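Local coordinates for hypothetical multiheme protein (Ignicoccus hospitalis KIN4/I, PDB 4QO5) that binds eight c-type hemes as a membrane-associated octaheme cytochrome c and probably relays electrons between them, its physiological role being otherwise unsettled, at residues E60-L65 / H114-E119; M289-N294 / A302-N307; R311-L316 / K398-M403. All coordinates share one frame; numbering follows the deposited sequence.

The three contacts follow one another along the chain, contact 1 closing before contact 2 opens and contact 2 before contact 3. Contact 1 (60-65 with helix 115-122) and contact 2 (the pair of strands 292-293 and 300-302, with the loop that follows) have centres about 15 Å apart and touch where Glu-117 packs on His-306. Contact 3, where residues 311-313, leading into strand 314-315, pack on helix 393-407, lies about 14 Å from contact 2, centre to centre, and is joined to it by Arg-311, whose guanidinium reaches the carbonyls of Ser-290 and Glu-303. Contacts 1 and 3 do not meet. Each holds a different heme c, consistent with a chain of hemes that could pass electrons.

Contact 1: residues E60-L65 / H114-E119. With HEC (heme c), chain D.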
# COMPACT_ATOMS: atom_id res chain seq x y z
N GLU A 60 -25.78 -24.39 -0.25
CA GLU A 60 -25.35 -23.29 -1.11
C GLU A 60 -25.84 -23.46 -2.56
O GLU A 60 -25.14 -23.07 -3.50
CB GLU A 60 -23.83 -23.16 -1.10
CG GLU A 60 -23.29 -22.68 0.27
CD GLU A 60 -21.79 -22.46 0.27
OE1 GLU A 60 -21.05 -23.36 -0.18
OE2 GLU A 60 -21.35 -21.39 0.73
N VAL A 61 -27.01 -24.07 -2.72
CA VAL A 61 -27.77 -24.01 -3.97
C VAL A 61 -29.13 -23.43 -3.59
O VAL A 61 -29.53 -23.52 -2.44
CB VAL A 61 -28.02 -25.40 -4.59
CG1 VAL A 61 -26.73 -25.96 -5.17
CG2 VAL A 61 -28.63 -26.36 -3.57
N SER A 62 -29.83 -22.82 -4.55
CA SER A 62 -31.09 -22.19 -4.20
C SER A 62 -32.20 -22.40 -5.21
O SER A 62 -33.36 -22.26 -4.87
CB SER A 62 -30.90 -20.70 -3.93
OG SER A 62 -30.48 -20.02 -5.09
N THR A 63 -31.87 -22.78 -6.44
CA THR A 63 -32.92 -23.17 -7.38
C THR A 63 -33.48 -24.52 -6.94
O THR A 63 -32.73 -25.46 -6.76
CB THR A 63 -32.40 -23.29 -8.81
OG1 THR A 63 -31.77 -22.07 -9.21
CG2 THR A 63 -33.56 -23.59 -9.77
N PRO A 64 -34.82 -24.62 -6.76
CA PRO A 64 -35.39 -25.89 -6.30
C PRO A 64 -34.97 -27.05 -7.18
O PRO A 64 -34.86 -26.88 -8.39
CB PRO A 64 -36.90 -25.65 -6.43
CG PRO A 64 -37.05 -24.18 -6.27
CD PRO A 64 -35.84 -23.57 -6.92
N LEU A 65 -34.73 -28.22 -6.59
CA LEU A 65 -34.18 -29.34 -7.33
C LEU A 65 -35.05 -29.70 -8.53
O LEU A 65 -34.52 -29.97 -9.61
CB LEU A 65 -33.98 -30.57 -6.45
CG LEU A 65 -33.23 -31.75 -7.09
CD1 LEU A 65 -31.81 -31.40 -7.56
CD2 LEU A 65 -33.19 -32.91 -6.10
N HIS A 114 -28.51 -21.22 -8.84
CA HIS A 114 -28.40 -20.22 -7.79
C HIS A 114 -29.35 -19.08 -8.07
O HIS A 114 -28.93 -17.92 -8.14
CB HIS A 114 -26.98 -19.66 -7.72
CG HIS A 114 -25.96 -20.71 -7.45
ND1 HIS A 114 -26.00 -21.50 -6.33
CD2 HIS A 114 -24.89 -21.11 -8.17
CE1 HIS A 114 -24.98 -22.34 -6.35
NE2 HIS A 114 -24.30 -22.12 -7.46
N ARG A 115 -30.62 -19.41 -8.23
CA ARG A 115 -31.63 -18.40 -8.57
C ARG A 115 -31.68 -17.23 -7.59
O ARG A 115 -31.74 -16.06 -8.01
CB ARG A 115 -33.01 -19.07 -8.69
CG ARG A 115 -34.13 -18.08 -8.97
CD ARG A 115 -35.14 -18.72 -9.90
NE ARG A 115 -36.01 -19.67 -9.22
CZ ARG A 115 -36.66 -20.65 -9.84
NH1 ARG A 115 -36.51 -20.86 -11.14
NH2 ARG A 115 -37.44 -21.46 -9.14
N THR A 116 -31.63 -17.53 -6.30
CA THR A 116 -31.82 -16.47 -5.30
C THR A 116 -30.70 -15.44 -5.38
O THR A 116 -30.95 -14.22 -5.32
CB THR A 116 -31.93 -17.04 -3.88
OG1 THR A 116 -33.02 -17.98 -3.83
CG2 THR A 116 -32.19 -15.92 -2.87
N GLU A 117 -29.48 -15.92 -5.56
CA GLU A 117 -28.33 -15.04 -5.63
C GLU A 117 -28.41 -14.12 -6.84
O GLU A 117 -28.13 -12.92 -6.74
CB GLU A 117 -27.03 -15.86 -5.66
CG GLU A 117 -26.73 -16.58 -4.34
CD GLU A 117 -27.63 -17.78 -4.06
OE1 GLU A 117 -28.31 -18.27 -4.99
OE2 GLU A 117 -27.68 -18.24 -2.89
N VAL A 118 -28.81 -14.67 -7.97
CA VAL A 118 -28.91 -13.87 -9.18
C VAL A 118 -30.07 -12.86 -9.09
O VAL A 118 -29.91 -11.70 -9.50
CB VAL A 118 -29.00 -14.78 -10.42
CG1 VAL A 118 -29.10 -13.94 -11.69
CG2 VAL A 118 -27.76 -15.68 -10.49
N GLU A 119 -31.20 -13.30 -8.55
CA GLU A 119 -32.32 -12.38 -8.28
C GLU A 119 -31.87 -11.19 -7.42
O GLU A 119 -32.21 -10.04 -7.72
CB GLU A 119 -33.49 -13.09 -7.60
CG GLU A 119 -34.19 -14.14 -8.46
CD GLU A 119 -35.07 -13.54 -9.55
OE1 GLU A 119 -35.27 -12.31 -9.56
OE2 GLU A 119 -35.56 -14.32 -10.39
FE HEC D . -22.48 -23.04 -8.12
CHA HEC D . -21.59 -24.03 -4.96
CHB HEC D . -21.10 -19.96 -7.53
CHC HEC D . -23.03 -22.25 -11.33
CHD HEC D . -24.26 -25.93 -8.58
NA HEC D . -21.50 -22.17 -6.56
C1A HEC D . -21.23 -22.75 -5.34
C2A HEC D . -20.47 -21.82 -4.53
C3A HEC D . -20.35 -20.69 -5.26
C4A HEC D . -20.99 -20.89 -6.53
CMA HEC D . -19.64 -19.39 -4.84
CAA HEC D . -19.97 -22.10 -3.08
CBA HEC D . -18.49 -22.48 -3.17
CGA HEC D . -17.87 -22.57 -1.79
O1A HEC D . -18.58 -22.73 -0.77
O2A HEC D . -16.62 -22.49 -1.73
NB HEC D . -22.18 -21.43 -9.12
C1B HEC D . -21.51 -20.28 -8.79
C2B HEC D . -21.33 -19.47 -9.95
C3B HEC D . -21.82 -20.19 -10.99
C4B HEC D . -22.37 -21.39 -10.50
CMB HEC D . -20.60 -18.11 -9.90
CAB HEC D . -21.87 -20.01 -12.51
CBB HEC D . -20.57 -19.32 -13.06
NC HEC D . -23.51 -23.88 -9.65
C1C HEC D . -23.58 -23.43 -10.93
C2C HEC D . -24.53 -24.25 -11.68
C3C HEC D . -24.58 -25.41 -10.97
C4C HEC D . -24.12 -25.10 -9.64
CMC HEC D . -24.54 -24.14 -13.22
CAC HEC D . -25.29 -26.78 -11.21
CBC HEC D . -25.44 -27.28 -12.67
ND HEC D . -22.86 -24.68 -6.99
C1D HEC D . -23.60 -25.78 -7.39
C2D HEC D . -23.59 -26.78 -6.36
C3D HEC D . -22.77 -26.20 -5.23
C4D HEC D . -22.37 -24.88 -5.69
CMD HEC D . -24.27 -28.17 -6.38
CAD HEC D . -22.49 -26.91 -3.89
CBD HEC D . -23.55 -26.42 -2.91
CGD HEC D . -23.48 -27.14 -1.59
O1D HEC D . -24.34 -26.86 -0.69
O2D HEC D . -22.58 -28.01 -1.44
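His-114 binds the heme iron through NE2 at 2.1 Å, with Met-43 SD as the other axial ligand. It is the last residue of a CxxCH heme-attachment motif and also the N-cap of helix 115-122. Glu-60 O lies at the edge of the imidazole, near its plane, 2.9 Å from CE1, while Val-61 rests CG1 on the porphyrin with C2D 3.5 Å away. The same loop also grips the propionates. Glu-60 N donates to O1D of the heme over 2.9 Å, and the Glu-60 chain, extended beyond CG, brings OE1 to within 2.6 Å of O1A; Lys-42 forms a salt bridge to that OE1.

Behind the ligand, Ser-62 ties the loop to the first turn of the helix. Its OG occupies the crowded position between backbone N and carbonyl carbon (chi1 65°), from which it accepts the N-H of Thr-116 over 3.0 Å (157° at the hydrogen). The same oxygen donates to Glu-117 OE1 at 2.8 Å, using the syn lone pair of a carboxylate folded back by its bent chi2 of 73°. Further out, Arg-115 crosses Thr-63 at about a right angle, with CG2 4.2 Å above the centre of the guanidinium plane; Glu-67 takes the charge in a salt bridge, and Thr-63 OG1 is hydrogen-bonded to Ala-111 O.

With the oxygens of Glu-60 and the propionate so close, one of the two acids probably holds a proton and donates it to the other, so their ionisation at this histidine-methionine heme is likely to be linked.

Contact 2: residues M289-N294 / A302-N307; sequences MSLLVN and AERTHN. With HEC (heme c), chain F.
Arg-304 lays its guanidinium between Leu-291 and a heme propionate arm: Leu-291 CB sits 3.7 Å above one face, offset toward the rim, and CBA of the heme 3.5 Å above the centre of the other. The two residues belong to the heme end of a beta hairpin formed by strands 292-293 and 300-302. Leu-292 and Ala-302 are an antiparallel hydrogen-bonded pair in it, each backbone N donating to the other's carbonyl oxygen, and their CB atoms meet on the side covered by Ile-406 of helix 393-407. Beyond the pair the two chains stay joined by Thr-305 N, which donates to Met-289 O over 2.9 Å, in the carbonyl plane.

Between these backbone bonds the loops close around the other propionate. O1D accepts from Arg-304 NE at 2.8 Å (156° at the hydrogen) and from Leu-291 N at 3.0 Å, while Ser-290 OG donates to O2D over 2.8 Å. The Arg-304 chain runs extended to CD and then turns at chi3 (-66°), which brings NE to O1D and the flat end of the group over the second propionate. Arg-230 also binds this heme. One arginine thus meets both acid groups, and its charge would probably favour their ionised forms.

His-306 supplies the axial ligand, NE2 standing 2.2 Å from the iron, with His-219 as its partner across the metal. Met-289, the first residue to leave helical geometry after helix 284-288, packs against the ring of this ligand. Its chain bends at chi3 (78°), which carries CE over one face of the His-306 imidazole and to 3.4 Å from the heme methine carbon CHD.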
# COMPACT_ATOMS: atom_id res chain seq x y z
N MET A 289 -22.13 -8.73 3.42
CA MET A 289 -22.76 -9.73 2.56
C MET A 289 -23.10 -11.05 3.23
O MET A 289 -24.09 -11.69 2.87
CB MET A 289 -21.85 -10.05 1.35
CG MET A 289 -21.62 -8.86 0.43
SD MET A 289 -20.80 -9.27 -1.12
CE MET A 289 -22.16 -10.00 -2.06
N SER A 290 -22.30 -11.46 4.20
CA SER A 290 -22.34 -12.85 4.67
C SER A 290 -23.59 -13.25 5.45
O SER A 290 -24.17 -12.44 6.15
CB SER A 290 -21.13 -13.11 5.57
OG SER A 290 -19.93 -13.05 4.82
N LEU A 291 -23.95 -14.53 5.36
CA LEU A 291 -24.85 -15.14 6.33
C LEU A 291 -24.08 -15.31 7.63
O LEU A 291 -23.01 -15.93 7.65
CB LEU A 291 -25.31 -16.51 5.84
CG LEU A 291 -26.00 -17.44 6.83
CD1 LEU A 291 -27.30 -16.81 7.39
CD2 LEU A 291 -26.30 -18.78 6.16
N LEU A 292 -24.59 -14.73 8.71
CA LEU A 292 -23.94 -14.83 10.02
C LEU A 292 -24.91 -15.48 11.01
O LEU A 292 -26.07 -15.07 11.11
CB LEU A 292 -23.54 -13.45 10.54
CG LEU A 292 -22.51 -12.65 9.72
CD1 LEU A 292 -22.20 -11.35 10.46
CD2 LEU A 292 -21.20 -13.44 9.39
N VAL A 293 -24.44 -16.51 11.71
CA VAL A 293 -25.28 -17.26 12.64
C VAL A 293 -24.61 -17.35 14.01
O VAL A 293 -23.39 -17.60 14.11
CB VAL A 293 -25.58 -18.68 12.10
CG1 VAL A 293 -26.46 -19.46 13.06
CG2 VAL A 293 -26.27 -18.60 10.74
N ASN A 294 -25.39 -17.15 15.07
CA ASN A 294 -24.84 -17.26 16.42
C ASN A 294 -24.46 -18.71 16.73
O ASN A 294 -25.29 -19.61 16.59
CB ASN A 294 -25.84 -16.73 17.45
CG ASN A 294 -25.27 -16.67 18.85
OD1 ASN A 294 -24.98 -17.70 19.46
ND2 ASN A 294 -25.12 -15.46 19.37
N ALA A 302 -27.37 -12.14 10.63
CA ALA A 302 -27.55 -11.39 9.39
C ALA A 302 -27.82 -12.39 8.29
O ALA A 302 -27.10 -13.39 8.19
CB ALA A 302 -26.30 -10.57 9.07
N GLU A 303 -28.84 -12.14 7.48
CA GLU A 303 -29.10 -12.95 6.30
C GLU A 303 -28.13 -12.60 5.18
O GLU A 303 -27.80 -11.42 4.96
CB GLU A 303 -30.55 -12.76 5.83
CG GLU A 303 -31.59 -13.23 6.83
CD GLU A 303 -31.74 -14.75 6.88
OE1 GLU A 303 -31.19 -15.46 6.01
OE2 GLU A 303 -32.44 -15.24 7.80
N ARG A 304 -27.67 -13.61 4.45
CA ARG A 304 -26.79 -13.36 3.31
C ARG A 304 -27.48 -12.45 2.30
O ARG A 304 -28.70 -12.55 2.07
CB ARG A 304 -26.41 -14.66 2.63
CG ARG A 304 -25.28 -14.51 1.61
CD ARG A 304 -25.06 -15.81 0.87
NE ARG A 304 -24.57 -16.87 1.75
CZ ARG A 304 -25.25 -17.97 2.04
NH1 ARG A 304 -26.48 -18.16 1.57
NH2 ARG A 304 -24.69 -18.89 2.83
N THR A 305 -26.71 -11.54 1.71
CA THR A 305 -27.23 -10.76 0.59
C THR A 305 -26.24 -10.60 -0.56
O THR A 305 -25.06 -10.34 -0.33
CB THR A 305 -27.71 -9.36 1.03
OG1 THR A 305 -28.33 -8.70 -0.09
CG2 THR A 305 -26.56 -8.51 1.54
N HIS A 306 -26.73 -10.76 -1.79
CA HIS A 306 -25.94 -10.43 -2.98
C HIS A 306 -26.36 -9.10 -3.55
O HIS A 306 -26.00 -8.73 -4.66
CB HIS A 306 -26.02 -11.52 -4.04
CG HIS A 306 -25.00 -12.60 -3.85
ND1 HIS A 306 -25.16 -13.61 -2.93
CD2 HIS A 306 -23.78 -12.78 -4.42
CE1 HIS A 306 -24.10 -14.40 -2.97
NE2 HIS A 306 -23.26 -13.92 -3.86
N ASN A 307 -27.16 -8.38 -2.77
CA ASN A 307 -27.45 -6.99 -3.10
C ASN A 307 -26.89 -6.18 -1.97
O ASN A 307 -27.57 -5.99 -0.95
CB ASN A 307 -28.95 -6.77 -3.19
CG ASN A 307 -29.31 -5.34 -3.58
OD1 ASN A 307 -28.45 -4.46 -3.61
ND2 ASN A 307 -30.57 -5.11 -3.88
FE HEC F . -21.39 -14.60 -4.69
CHA HEC F . -21.10 -16.65 -1.91
CHB HEC F . -23.07 -17.03 -6.37
CHC HEC F . -21.73 -12.50 -7.43
CHD HEC F . -19.75 -12.13 -3.04
NA HEC F . -21.91 -16.44 -4.21
C1A HEC F . -21.78 -17.11 -3.02
C2A HEC F . -22.42 -18.39 -3.12
C3A HEC F . -22.97 -18.48 -4.33
C4A HEC F . -22.68 -17.26 -5.06
CMA HEC F . -23.76 -19.67 -4.88
CAA HEC F . -22.48 -19.47 -2.01
CBA HEC F . -23.44 -19.01 -0.90
CGA HEC F . -24.85 -19.03 -1.42
O1A HEC F . -25.41 -20.14 -1.59
O2A HEC F . -25.41 -17.93 -1.67
NB HEC F . -22.18 -14.78 -6.51
C1B HEC F . -22.93 -15.82 -7.01
C2B HEC F . -23.50 -15.40 -8.28
C3B HEC F . -23.13 -14.11 -8.45
C4B HEC F . -22.28 -13.74 -7.40
CMB HEC F . -24.49 -16.27 -9.09
CAB HEC F . -23.38 -12.92 -9.40
CBB HEC F . -24.90 -12.83 -9.79
NC HEC F . -20.93 -12.76 -5.18
C1C HEC F . -21.04 -12.03 -6.34
C2C HEC F . -20.15 -10.89 -6.32
C3C HEC F . -19.90 -10.75 -5.01
C4C HEC F . -20.17 -11.96 -4.33
CMC HEC F . -20.34 -9.74 -7.34
CAC HEC F . -19.21 -9.69 -4.15
CBC HEC F . -19.61 -8.22 -4.47
ND HEC F . -20.54 -14.42 -2.80
C1D HEC F . -19.94 -13.27 -2.32
C2D HEC F . -19.57 -13.46 -0.95
C3D HEC F . -19.97 -14.89 -0.61
C4D HEC F . -20.60 -15.39 -1.82
CMD HEC F . -18.86 -12.45 -0.03
CAD HEC F . -19.85 -15.61 0.74
CBD HEC F . -21.22 -15.33 1.38
CGD HEC F . -21.27 -15.64 2.85
O1D HEC F . -22.37 -16.02 3.34
O2D HEC F . -20.24 -15.50 3.55

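Contact 3: residues R311-L316 / K398-M403; sequences RLWVRL and KRREQM. With HEC (heme c), chain H.
The propionate site of one heme c is built here largely from the backbone amides of Trp-313, Val-314 and Leu-316, with Phe-317 N adding another bond to the heme, and helix 393-407 packs behind it. O2D of the heme accepts two successive amides: Trp-313 N at 2.8 Å and Val-314 N at 3.1 Å, the second almost straight (176°). Leu-316 N holds the other propionate, donating to O2A over 2.9 Å. Val-314 O lies so close to O1D that this acid group probably carries a proton.

Trp-313 fills the space between heme and helix. Its CG takes the crowded position between backbone N and carbonyl carbon (chi1 51°), turning the indole so that one face meets O2D, 3.3 Å above the plane and offset toward the rim. Over the opposite face comes the helix backbone itself, Arg-400 CA making a CH-pi contact 3.9 Å from the centroid of the six-membered ring. The Arg-400 chain continues across the indole with CB and CG, its guanidinium plane inclined 40° to the ring and its charge paired with Asp-424. Met-403 CB meets CZ3 of Trp-313 at 3.6 Å, and its CG reaches the heme methyl CMD. An alanine at Trp-313 would remove the indole and would probably loosen the packing of the helix against this propionate, even if the backbone bonds survived.

Polar ties fasten the other end. Arg-399, extended from CG to NE, donates NH2 to Leu-312 O over 2.9 Å, in the guanidinium plane, while Glu-395 engages its NE. A water donates to Arg-311 O and Arg-399 O, 2.7 Å from each. Main-chain amides and the Trp-313 indole thus form the propionate end of one of the eight heme c sites of this multiheme cytochrome, whose iron is bound by His-288.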
# COMPACT_ATOMS: atom_id res chain seq x y z
N ARG A 311 -27.79 -3.25 2.89
CA ARG A 311 -27.19 -3.07 4.21
C ARG A 311 -26.78 -1.64 4.51
O ARG A 311 -26.47 -1.31 5.66
CB ARG A 311 -26.00 -4.01 4.37
CG ARG A 311 -26.42 -5.45 4.30
CD ARG A 311 -25.57 -6.27 5.18
NE ARG A 311 -25.93 -7.67 5.15
CZ ARG A 311 -25.17 -8.62 5.65
NH1 ARG A 311 -24.02 -8.29 6.23
NH2 ARG A 311 -25.54 -9.89 5.57
N LEU A 312 -26.80 -0.78 3.49
CA LEU A 312 -26.30 0.58 3.62
C LEU A 312 -27.42 1.59 3.87
O LEU A 312 -28.45 1.56 3.18
CB LEU A 312 -25.53 0.97 2.35
CG LEU A 312 -24.49 -0.04 1.87
CD1 LEU A 312 -23.99 0.34 0.46
CD2 LEU A 312 -23.32 -0.13 2.85
N TRP A 313 -27.24 2.48 4.84
CA TRP A 313 -28.27 3.50 5.08
C TRP A 313 -27.90 4.83 4.44
O TRP A 313 -28.76 5.63 4.10
CB TRP A 313 -28.56 3.68 6.59
CG TRP A 313 -27.35 3.93 7.50
CD1 TRP A 313 -26.96 5.13 8.05
CD2 TRP A 313 -26.43 2.94 8.01
NE1 TRP A 313 -25.85 4.95 8.84
CE2 TRP A 313 -25.50 3.62 8.83
CE3 TRP A 313 -26.30 1.56 7.83
CZ2 TRP A 313 -24.46 2.96 9.49
CZ3 TRP A 313 -25.26 0.90 8.49
CH2 TRP A 313 -24.35 1.60 9.31
N VAL A 314 -26.60 5.09 4.31
CA VAL A 314 -26.16 6.37 3.78
C VAL A 314 -25.03 6.18 2.78
O VAL A 314 -24.05 5.49 3.06
CB VAL A 314 -25.73 7.33 4.91
CG1 VAL A 314 -24.61 6.70 5.77
CG2 VAL A 314 -25.32 8.69 4.35
N ARG A 315 -25.17 6.77 1.60
CA ARG A 315 -24.12 6.63 0.57
C ARG A 315 -22.94 7.52 0.93
O ARG A 315 -23.06 8.75 0.91
CB ARG A 315 -24.66 7.00 -0.81
CG ARG A 315 -23.66 6.70 -1.96
CD ARG A 315 -23.95 5.34 -2.56
NE ARG A 315 -22.93 4.85 -3.49
CZ ARG A 315 -23.05 4.88 -4.81
NH1 ARG A 315 -24.13 5.40 -5.39
NH2 ARG A 315 -22.08 4.39 -5.57
N LEU A 316 -21.81 6.91 1.25
CA LEU A 316 -20.60 7.64 1.66
C LEU A 316 -19.83 8.19 0.46
O LEU A 316 -19.01 9.09 0.63
CB LEU A 316 -19.66 6.75 2.47
CG LEU A 316 -20.20 6.13 3.76
CD1 LEU A 316 -19.06 5.44 4.52
CD2 LEU A 316 -20.90 7.17 4.65
N LYS A 398 -33.61 1.17 10.31
CA LYS A 398 -33.60 -0.30 10.24
C LYS A 398 -32.25 -0.86 9.78
O LYS A 398 -31.73 -1.82 10.36
CB LYS A 398 -34.71 -0.81 9.31
CG LYS A 398 -36.08 -0.69 9.90
CD LYS A 398 -37.12 -1.28 8.96
CE LYS A 398 -38.53 -0.94 9.45
NZ LYS A 398 -39.57 -1.30 8.46
N ARG A 399 -31.69 -0.29 8.72
CA ARG A 399 -30.42 -0.78 8.20
C ARG A 399 -29.31 -0.53 9.19
O ARG A 399 -28.45 -1.40 9.39
CB ARG A 399 -30.10 -0.16 6.86
CG ARG A 399 -31.21 -0.52 5.83
CD ARG A 399 -30.91 0.06 4.47
NE ARG A 399 -31.92 -0.34 3.49
CZ ARG A 399 -31.80 -0.13 2.18
NH1 ARG A 399 -32.78 -0.52 1.36
NH2 ARG A 399 -30.72 0.46 1.70
N ARG A 400 -29.32 0.64 9.80
CA ARG A 400 -28.31 0.97 10.80
C ARG A 400 -28.36 -0.04 11.95
O ARG A 400 -27.32 -0.55 12.39
CB ARG A 400 -28.46 2.40 11.31
CG ARG A 400 -27.32 2.76 12.25
CD ARG A 400 -27.57 3.99 13.08
NE ARG A 400 -27.48 5.21 12.29
CZ ARG A 400 -26.95 6.35 12.74
NH1 ARG A 400 -26.44 6.42 13.96
NH2 ARG A 400 -26.92 7.41 11.94
N GLU A 401 -29.57 -0.35 12.41
CA GLU A 401 -29.75 -1.29 13.50
C GLU A 401 -29.29 -2.70 13.14
O GLU A 401 -28.72 -3.41 13.98
CB GLU A 401 -31.22 -1.31 13.94
CG GLU A 401 -31.55 -2.33 15.00
CD GLU A 401 -33.03 -2.32 15.35
OE1 GLU A 401 -33.78 -3.17 14.82
OE2 GLU A 401 -33.45 -1.44 16.15
N GLN A 402 -29.52 -3.12 11.90
CA GLN A 402 -29.01 -4.42 11.45
C GLN A 402 -27.49 -4.47 11.47
O GLN A 402 -26.91 -5.50 11.81
CB GLN A 402 -29.51 -4.77 10.04
CG GLN A 402 -28.64 -5.84 9.36
CD GLN A 402 -28.93 -7.27 9.85
OE1 GLN A 402 -29.87 -7.92 9.38
NE2 GLN A 402 -28.10 -7.78 10.78
N MET A 403 -26.84 -3.37 11.10
CA MET A 403 -25.37 -3.37 11.11
C MET A 403 -24.87 -3.45 12.56
O MET A 403 -23.94 -4.21 12.86
CB MET A 403 -24.81 -2.12 10.42
CG MET A 403 -23.26 -2.07 10.33
SD MET A 403 -22.59 -3.28 9.16
CE MET A 403 -21.85 -4.45 10.28
FE HEC H . -17.42 -1.43 4.71
CHA HEC H . -19.27 1.42 4.14
CHB HEC H . -16.81 -1.76 1.36
CHC HEC H . -15.03 -3.72 5.40
CHD HEC H . -18.67 -1.72 7.80
NA HEC H . -17.95 -0.39 3.08
C1A HEC H . -18.65 0.81 3.06
C2A HEC H . -18.61 1.33 1.72
C3A HEC H . -17.91 0.48 0.95
C4A HEC H . -17.50 -0.63 1.78
CMA HEC H . -17.60 0.59 -0.56
CAA HEC H . -19.25 2.68 1.30
CBA HEC H . -20.53 2.39 0.49
CGA HEC H . -21.20 3.73 0.34
O1A HEC H . -20.82 4.51 -0.57
O2A HEC H . -22.09 4.04 1.18
NB HEC H . -16.23 -2.56 3.58
C1B HEC H . -16.03 -2.45 2.22
C2B HEC H . -14.80 -3.07 1.89
C3B HEC H . -14.31 -3.55 3.04
C4B HEC H . -15.21 -3.27 4.11
CMB HEC H . -14.27 -3.11 0.42
CAB HEC H . -13.05 -4.25 3.48
CBB HEC H . -11.81 -3.80 2.70
NC HEC H . -17.00 -2.59 6.20
C1C HEC H . -15.91 -3.41 6.40
C2C HEC H . -16.02 -4.06 7.69
C3C HEC H . -16.84 -3.25 8.38
C4C HEC H . -17.58 -2.47 7.44
CMC HEC H . -14.77 -4.79 8.25
CAC HEC H . -17.35 -3.23 9.84
CBC HEC H . -16.41 -3.76 10.93
ND HEC H . -18.77 -0.33 5.79
C1D HEC H . -19.11 -0.63 7.10
C2D HEC H . -20.02 0.36 7.60
C3D HEC H . -20.18 1.35 6.47
C4D HEC H . -19.38 0.84 5.38
CMD HEC H . -20.64 0.41 9.02
CAD HEC H . -21.08 2.59 6.44
CBD HEC H . -22.45 2.03 6.00
CGD HEC H . -23.23 3.10 5.28
O1D HEC H . -22.60 4.03 4.73
O2D HEC H . -24.49 3.03 5.26
O HOH W 1 -27.23 -3.01 7.58